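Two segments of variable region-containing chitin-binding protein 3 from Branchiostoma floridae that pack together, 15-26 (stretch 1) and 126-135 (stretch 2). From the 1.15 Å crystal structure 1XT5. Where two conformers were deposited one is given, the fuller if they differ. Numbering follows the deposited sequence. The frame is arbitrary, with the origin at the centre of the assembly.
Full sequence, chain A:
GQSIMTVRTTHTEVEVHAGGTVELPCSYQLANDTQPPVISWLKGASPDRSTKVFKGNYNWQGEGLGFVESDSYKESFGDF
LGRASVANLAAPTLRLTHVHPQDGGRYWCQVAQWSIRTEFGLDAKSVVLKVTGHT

Stretch 1 15-26: EVHAGGTVELPC
Stretch 2 (126-135) SVVLKVTGHT

Two segments more than a hundred residues apart in sequence can be joined by very few hydrogen bonds when strand pairing and apolar packing cooperate, and this variable-region protein offers a compact example. The strand through Glu-15 and Val-16 runs parallel to the one through Lys-130 and Val-131, their axes approaching to 4.6 Å at a 33° angle. Glu-15 pairs with Lys-130 (CA to CA, 4.5 Å) and Val-16 with Val-131 (CA to CA, 5.3 Å), all four residues in extended conformation (phi -98 to -151°, psi 113 to 157°). As parallel register requires, Val-16 uses both its polar backbone atoms on one partner strand: its N donates to Lys-130 O (3.0 Å), and its O accepts from Thr-132 N (2.9 Å). Beyond, a type II turn from His-17 to Gly-20, closed by Gly-20 N to His-17 O (3.0 Å), places Gly-19 at phi 91°, a value favouring glycine. The chain then returns as strand 22-24.

Side chains alternate across the paired strands. On the face of Glu-15 and Lys-130, Glu-15 is fully extended (chi1 and chi2 t, chi3 173°), which carries OE1 to Thr-132 OG1; the hydroxyl, on an m rotamer, donates at 2.6 Å. Lys-130 (m, then t throughout) leads its amine away while its CB lies 4.0 Å from Glu-15 CG.

Val-16 (p) and Val-131 (t) share the other face. Leu-129 (t, p) places CD1 4.0 Å from both Val-16 CG1 and Val-22 CG2, so one branched side chain bridges two strands of stretch 1. Farther along, Leu-24 CB (m, p rotamer) meets Val-127 CG1 (t) at 4.2 Å. Leu-129, Val-22, Leu-24, Val-127 and Val-131 are buried, and their side chains have no polar group to satisfy; Val-16 is partly exposed. The stretches bury 626 Å² between them, both sides summed. Small Ala-18 brings CB within 3.7 Å of Val-131 CG1, while a water links its N (2.9 Å) to Thr-132 O (2.6 Å from the water oxygen).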

ATOM      1  N   GLU A  15       0.393 -16.220   0.100  1.00  8.16           N
ATOM      2  CA  GLU A  15       1.553 -17.081  -0.214  1.00  7.91           C
ATOM      3  C   GLU A  15       1.714 -17.128  -1.732  1.00  7.59           C
ATOM      4  O   GLU A  15       0.709 -17.204  -2.462  1.00  9.55           O
ATOM      5  CB  GLU A  15       1.381 -18.448   0.386  1.00  9.80           C
ATOM      6  CG  GLU A  15       2.544 -19.368   0.113  1.00 10.46           C
ATOM      7  CD  GLU A  15       2.613 -20.643   0.941  1.00 13.71           C
ATOM      8  OE1 GLU A  15       3.507 -21.451   0.614  1.00 15.81           O
ATOM      9  OE2 GLU A  15       1.788 -20.812   1.849  1.00 19.47           O
ATOM     10  N   VAL A  16       2.961 -17.167  -2.187  1.00  7.12           N
ATOM     11  CA  VAL A  16       3.279 -17.373  -3.584  1.00  8.23           C
ATOM     12  C   VAL A  16       4.625 -18.059  -3.706  1.00  7.44           C
ATOM     13  O   VAL A  16       5.468 -17.974  -2.816  1.00  8.70           O
ATOM     14  CB  VAL A  16       3.363 -16.001  -4.289  1.00 11.20           C
ATOM     15  CG1 VAL A  16       4.575 -15.201  -3.889  1.00 14.31           C
ATOM     16  CG2 VAL A  16       3.288 -16.196  -5.794  1.00 16.57           C
ATOM     17  N   HIS A  17       4.841 -18.728  -4.840  1.00  9.41           N
ATOM     18  CA  HIS A  17       6.175 -19.251  -5.147  1.00 10.59           C
ATOM     19  C   HIS A  17       7.097 -18.118  -5.589  1.00  9.63           C
ATOM     20  O   HIS A  17       6.648 -17.178  -6.257  1.00 10.74           O
ATOM     21  CB  HIS A  17       5.950 -20.284  -6.274  0.65 13.18           C
ATOM     22  CG  HIS A  17       5.052 -21.451  -6.054  0.65 16.88           C
ATOM     23  ND1 HIS A  17       3.890 -21.816  -6.687  0.65 20.38           N
ATOM     24  CD2 HIS A  17       5.235 -22.441  -5.156  0.65 19.33           C
ATOM     25  CE1 HIS A  17       3.422 -22.964  -6.169  0.65 21.35           C
ATOM     26  NE2 HIS A  17       4.244 -23.382  -5.203  0.65 20.51           N
ATOM     27  N   ALA A  18       8.390 -18.253  -5.329  1.00  9.65           N
ATOM     28  CA  ALA A  18       9.370 -17.290  -5.841  1.00 10.01           C
ATOM     29  C   ALA A  18       9.295 -17.386  -7.350  1.00  9.99           C
ATOM     30  O   ALA A  18       9.179 -18.478  -7.956  1.00 13.00           O
ATOM     31  CB  ALA A  18      10.754 -17.513  -5.267  1.00 12.34           C
ATOM     32  N   GLY A  19       9.409 -16.233  -7.982  1.00  9.56           N
ATOM     33  CA  GLY A  19       9.317 -16.025  -9.387  1.00 10.23           C
ATOM     34  C   GLY A  19       7.900 -15.724  -9.801  1.00  9.34           C
ATOM     35  O   GLY A  19       7.684 -15.242 -10.922  1.00 12.29           O
ATOM     36  N   GLY A  20       6.937 -15.954  -8.926  1.00  9.31           N
ATOM     37  CA  GLY A  20       5.551 -15.736  -9.248  1.00  9.44           C
ATOM     38  C   GLY A  20       5.118 -14.295  -8.995  1.00  7.85           C
ATOM     39  O   GLY A  20       5.920 -13.446  -8.634  1.00  9.06           O
ATOM     40  N   THR A  21       3.860 -14.022  -9.262  1.00  8.27           N
ATOM     41  CA  THR A  21       3.185 -12.770  -9.070  1.00  8.09           C
ATOM     42  C   THR A  21       2.147 -12.924  -7.966  1.00  7.02           C
ATOM     43  O   THR A  21       1.412 -13.925  -7.922  1.00  9.16           O
ATOM     44  CB  THR A  21       2.555 -12.278 -10.363  1.00 10.14           C
ATOM     45  OG1 THR A  21       3.601 -12.053 -11.331  1.00 12.97           O
ATOM     46  CG2 THR A  21       1.772 -10.982 -10.178  1.00 12.43           C
ATOM     47  N   VAL A  22       2.080 -11.965  -7.052  1.00  7.27           N
ATOM     48  CA  VAL A  22       1.178 -12.005  -5.944  1.00  7.29           C
ATOM     49  C   VAL A  22       0.498 -10.655  -5.772  1.00  6.17           C
ATOM     50  O   VAL A  22       1.059  -9.617  -6.091  1.00  7.32           O
ATOM     51  CB  VAL A  22       1.898 -12.437  -4.638  1.00  9.40           C
ATOM     52  CG1 VAL A  22       2.915 -11.378  -4.217  1.00 11.89           C
ATOM     53  CG2 VAL A  22       1.002 -12.863  -3.520  1.00 11.20           C
ATOM     54  N   GLU A  23      -0.722 -10.677  -5.203  1.00  5.79           N
ATOM     55  CA  GLU A  23      -1.406  -9.469  -4.829  1.00  5.73           C
ATOM     56  C   GLU A  23      -1.705  -9.439  -3.310  1.00  5.37           C
ATOM     57  O   GLU A  23      -2.098 -10.477  -2.744  1.00  6.91           O
ATOM     58  CB  GLU A  23      -2.657  -9.286  -5.651  1.00  6.79           C
ATOM     59  CG  GLU A  23      -2.340  -9.119  -7.157  1.00  8.56           C
ATOM     60  CD  GLU A  23      -3.379  -8.603  -8.081  1.00  9.29           C
ATOM     61  OE1 GLU A  23      -4.470  -8.289  -7.567  1.00 14.89           O
ATOM     62  OE2 GLU A  23      -3.040  -8.519  -9.269  1.00 12.91           O
ATOM     63  N   LEU A  24      -1.527  -8.278  -2.733  1.00  5.11           N
ATOM     64  CA  LEU A  24      -1.726  -8.063  -1.308  1.00  4.94           C
ATOM     65  C   LEU A  24      -2.909  -7.085  -1.187  1.00  4.62           C
ATOM     66  O   LEU A  24      -2.734  -5.899  -1.442  1.00  5.20           O
ATOM     67  CB  LEU A  24      -0.527  -7.479  -0.606  0.65  5.82           C
ATOM     68  CG  LEU A  24       0.696  -8.403  -0.636  0.65  6.00           C
ATOM     69  CD1 LEU A  24       1.412  -8.678  -1.902  0.65 11.01           C
ATOM     70  CD2 LEU A  24       1.813  -7.810   0.260  0.65  6.16           C
ATOM     71  N   PRO A  25      -4.128  -7.565  -0.901  1.00  5.19           N
ATOM     72  CA  PRO A  25      -5.281  -6.674  -0.915  1.00  5.04           C
ATOM     73  C   PRO A  25      -5.240  -5.585   0.138  1.00  4.63           C
ATOM     74  O   PRO A  25      -4.796  -5.769   1.263  1.00  5.54           O
ATOM     75  CB  PRO A  25      -6.463  -7.645  -0.707  1.00  6.13           C
ATOM     76  CG  PRO A  25      -5.966  -8.945  -1.226  1.00  7.15           C
ATOM     77  CD  PRO A  25      -4.544  -8.980  -0.754  1.00  6.24           C
ATOM     78  N   CYS A  26      -5.806  -4.437  -0.220  1.00  4.88           N
ATOM     79  CA  CYS A  26      -5.962  -3.355   0.714  1.00  4.75           C
ATOM     80  C   CYS A  26      -7.126  -2.464   0.266  1.00  4.70           C
ATOM     81  O   CYS A  26      -7.266  -2.223  -0.931  1.00  5.85           O
ATOM     82  CB  CYS A  26      -4.690  -2.527   0.781  1.00  5.39           C
ATOM     83  SG  CYS A  26      -4.802  -1.190   2.024  1.00  5.65           S
ATOM     84  N   SER A 126      -1.146  -4.613   8.104  1.00  3.58           N
ATOM     85  CA  SER A 126      -0.114  -5.403   7.440  1.00  3.82           C
ATOM     86  C   SER A 126      -0.668  -6.693   6.861  1.00  3.80           C
ATOM     87  O   SER A 126      -1.597  -7.315   7.371  1.00  4.50           O
ATOM     88  CB  SER A 126       1.062  -5.706   8.365  1.00  4.41           C
ATOM     89  OG  SER A 126       0.794  -6.762   9.274  1.00  4.92           O
ATOM     90  N   VAL A 127      -0.001  -7.108   5.777  1.00  4.22           N
ATOM     91  CA  VAL A 127      -0.250  -8.368   5.096  1.00  4.21           C
ATOM     92  C   VAL A 127       1.108  -9.100   5.021  1.00  4.25           C
ATOM     93  O   VAL A 127       2.064  -8.540   4.509  1.00  4.83           O
ATOM     94  CB  VAL A 127      -0.798  -8.147   3.679  1.00  4.64           C
ATOM     95  CG1 VAL A 127      -1.160  -9.472   3.049  1.00  5.95           C
ATOM     96  CG2 VAL A 127      -2.022  -7.234   3.705  1.00  5.45           C
ATOM     97  N   VAL A 128       1.147 -10.296   5.566  1.00  4.48           N
ATOM     98  CA  VAL A 128       2.347 -11.108   5.441  1.00  5.26           C
ATOM     99  C   VAL A 128       2.418 -11.766   4.106  1.00  5.30           C
ATOM    100  O   VAL A 128       1.396 -12.298   3.612  1.00  6.79           O
ATOM    101  CB  VAL A 128       2.337 -12.179   6.594  1.00  6.00           C
ATOM    102  CG1 VAL A 128       3.380 -13.253   6.351  1.00  9.25           C
ATOM    103  CG2 VAL A 128       2.592 -11.517   7.913  1.00  7.18           C
ATOM    104  N   LEU A 129       3.584 -11.764   3.520  1.00  5.68           N
ATOM    105  CA  LEU A 129       3.874 -12.506   2.301  1.00  6.04           C
ATOM    106  C   LEU A 129       4.782 -13.714   2.677  1.00  5.20           C
ATOM    107  O   LEU A 129       5.873 -13.506   3.166  1.00  6.45           O
ATOM    108  CB  LEU A 129       4.593 -11.649   1.298  1.00  6.56           C
ATOM    109  CG  LEU A 129       4.994 -12.373  -0.014  1.00  8.08           C
ATOM    110  CD1 LEU A 129       3.787 -12.987  -0.688  1.00  8.82           C
ATOM    111  CD2 LEU A 129       5.762 -11.384  -0.884  1.00 10.08           C
ATOM    112  N   LYS A 130       4.250 -14.887   2.432  1.00  6.06           N
ATOM    113  CA  LYS A 130       4.992 -16.138   2.537  1.00  6.53           C
ATOM    114  C   LYS A 130       5.462 -16.541   1.171  1.00  6.69           C
ATOM    115  O   LYS A 130       4.681 -16.562   0.192  1.00  8.00           O
ATOM    116  CB  LYS A 130       4.137 -17.257   3.132  1.00  7.91           C
ATOM    117  CG  LYS A 130       3.725 -17.077   4.550  1.00  9.50           C
ATOM    118  CD  LYS A 130       2.733 -18.174   4.957  1.00 12.10           C
ATOM    119  CE  LYS A 130       2.499 -18.322   6.396  0.80 11.17           C
ATOM    120  NZ  LYS A 130       1.472 -19.345   6.761  0.65 12.18           N
ATOM    121  N   VAL A 131       6.757 -16.809   1.037  1.00  6.94           N
ATOM    122  CA  VAL A 131       7.345 -17.277  -0.205  1.00  7.05           C
ATOM    123  C   VAL A 131       7.573 -18.766  -0.048  1.00  7.18           C
ATOM    124  O   VAL A 131       8.384 -19.175   0.756  1.00  8.82           O
ATOM    125  CB  VAL A 131       8.605 -16.493  -0.593  1.00  7.26           C
ATOM    126  CG1 VAL A 131       9.180 -17.008  -1.902  1.00  9.85           C
ATOM    127  CG2 VAL A 131       8.319 -15.000  -0.643  1.00  8.16           C
ATOM    128  N   THR A 132       6.845 -19.577  -0.812  1.00  8.49           N
ATOM    129  CA  THR A 132       6.906 -21.024  -0.685  1.00  9.43           C
ATOM    130  C   THR A 132       8.312 -21.524  -0.834  1.00  9.44           C
ATOM    131  O   THR A 132       8.978 -21.158  -1.802  1.00 12.05           O
ATOM    132  CB  THR A 132       6.012 -21.672  -1.759  1.00 11.35           C
ATOM    133  OG1 THR A 132       4.710 -21.029  -1.661  1.00 12.74           O
ATOM    134  CG2 THR A 132       5.861 -23.169  -1.612  1.00 13.15           C
ATOM    135  N   GLY A 133       8.742 -22.356   0.104  1.00 10.44           N
ATOM    136  CA  GLY A 133      10.058 -22.907   0.057  1.00 11.13           C
ATOM    137  C   GLY A 133      11.141 -22.010   0.544  1.00 10.76           C
ATOM    138  O   GLY A 133      12.315 -22.414   0.494  1.00 14.47           O
ATOM    139  N   HIS A 134      10.783 -20.822   1.031  1.00  9.48           N
ATOM    140  CA  HIS A 134      11.776 -19.867   1.552  1.00  9.95           C
ATOM    141  C   HIS A 134      11.361 -19.361   2.916  1.00 10.82           C
ATOM    142  O   HIS A 134      12.173 -19.348   3.818  1.00 14.67           O
ATOM    143  CB  HIS A 134      12.005 -18.728   0.540  1.00  9.10           C
ATOM    144  CG  HIS A 134      12.666 -19.239  -0.665  1.00  7.90           C
ATOM    145  ND1 HIS A 134      12.157 -19.560  -1.858  1.00 10.10           N
ATOM    146  CD2 HIS A 134      13.996 -19.603  -0.632  1.00  7.94           C
ATOM    147  CE1 HIS A 134      13.149 -20.107  -2.602  1.00  8.15           C
ATOM    148  NE2 HIS A 134      14.279 -20.130  -1.856  1.00 11.08           N
ATOM    149  N   THR A 135      10.122 -18.913   3.086  1.00 10.90           N
ATOM    150  CA  THR A 135       9.656 -18.452   4.376  1.00 12.71           C
ATOM    151  C   THR A 135       9.541 -19.649   5.313  1.00 16.47           C
ATOM    152  O   THR A 135       9.899 -19.584   6.499  1.00 23.51           O
ATOM    153  CB  THR A 135       8.296 -17.718   4.215  1.00 13.24           C
ATOM    154  OG1 THR A 135       8.463 -16.624   3.280  1.00 13.22           O
ATOM    155  CG2 THR A 135       7.793 -17.296   5.572  1.00 15.97           C
ATOM    156  OXT THR A 135       9.109 -20.753   4.887  1.00 23.27           O
TER
HETATM  157  O   HOH W   1       9.490 -20.702  -4.348  1.00 11.01           O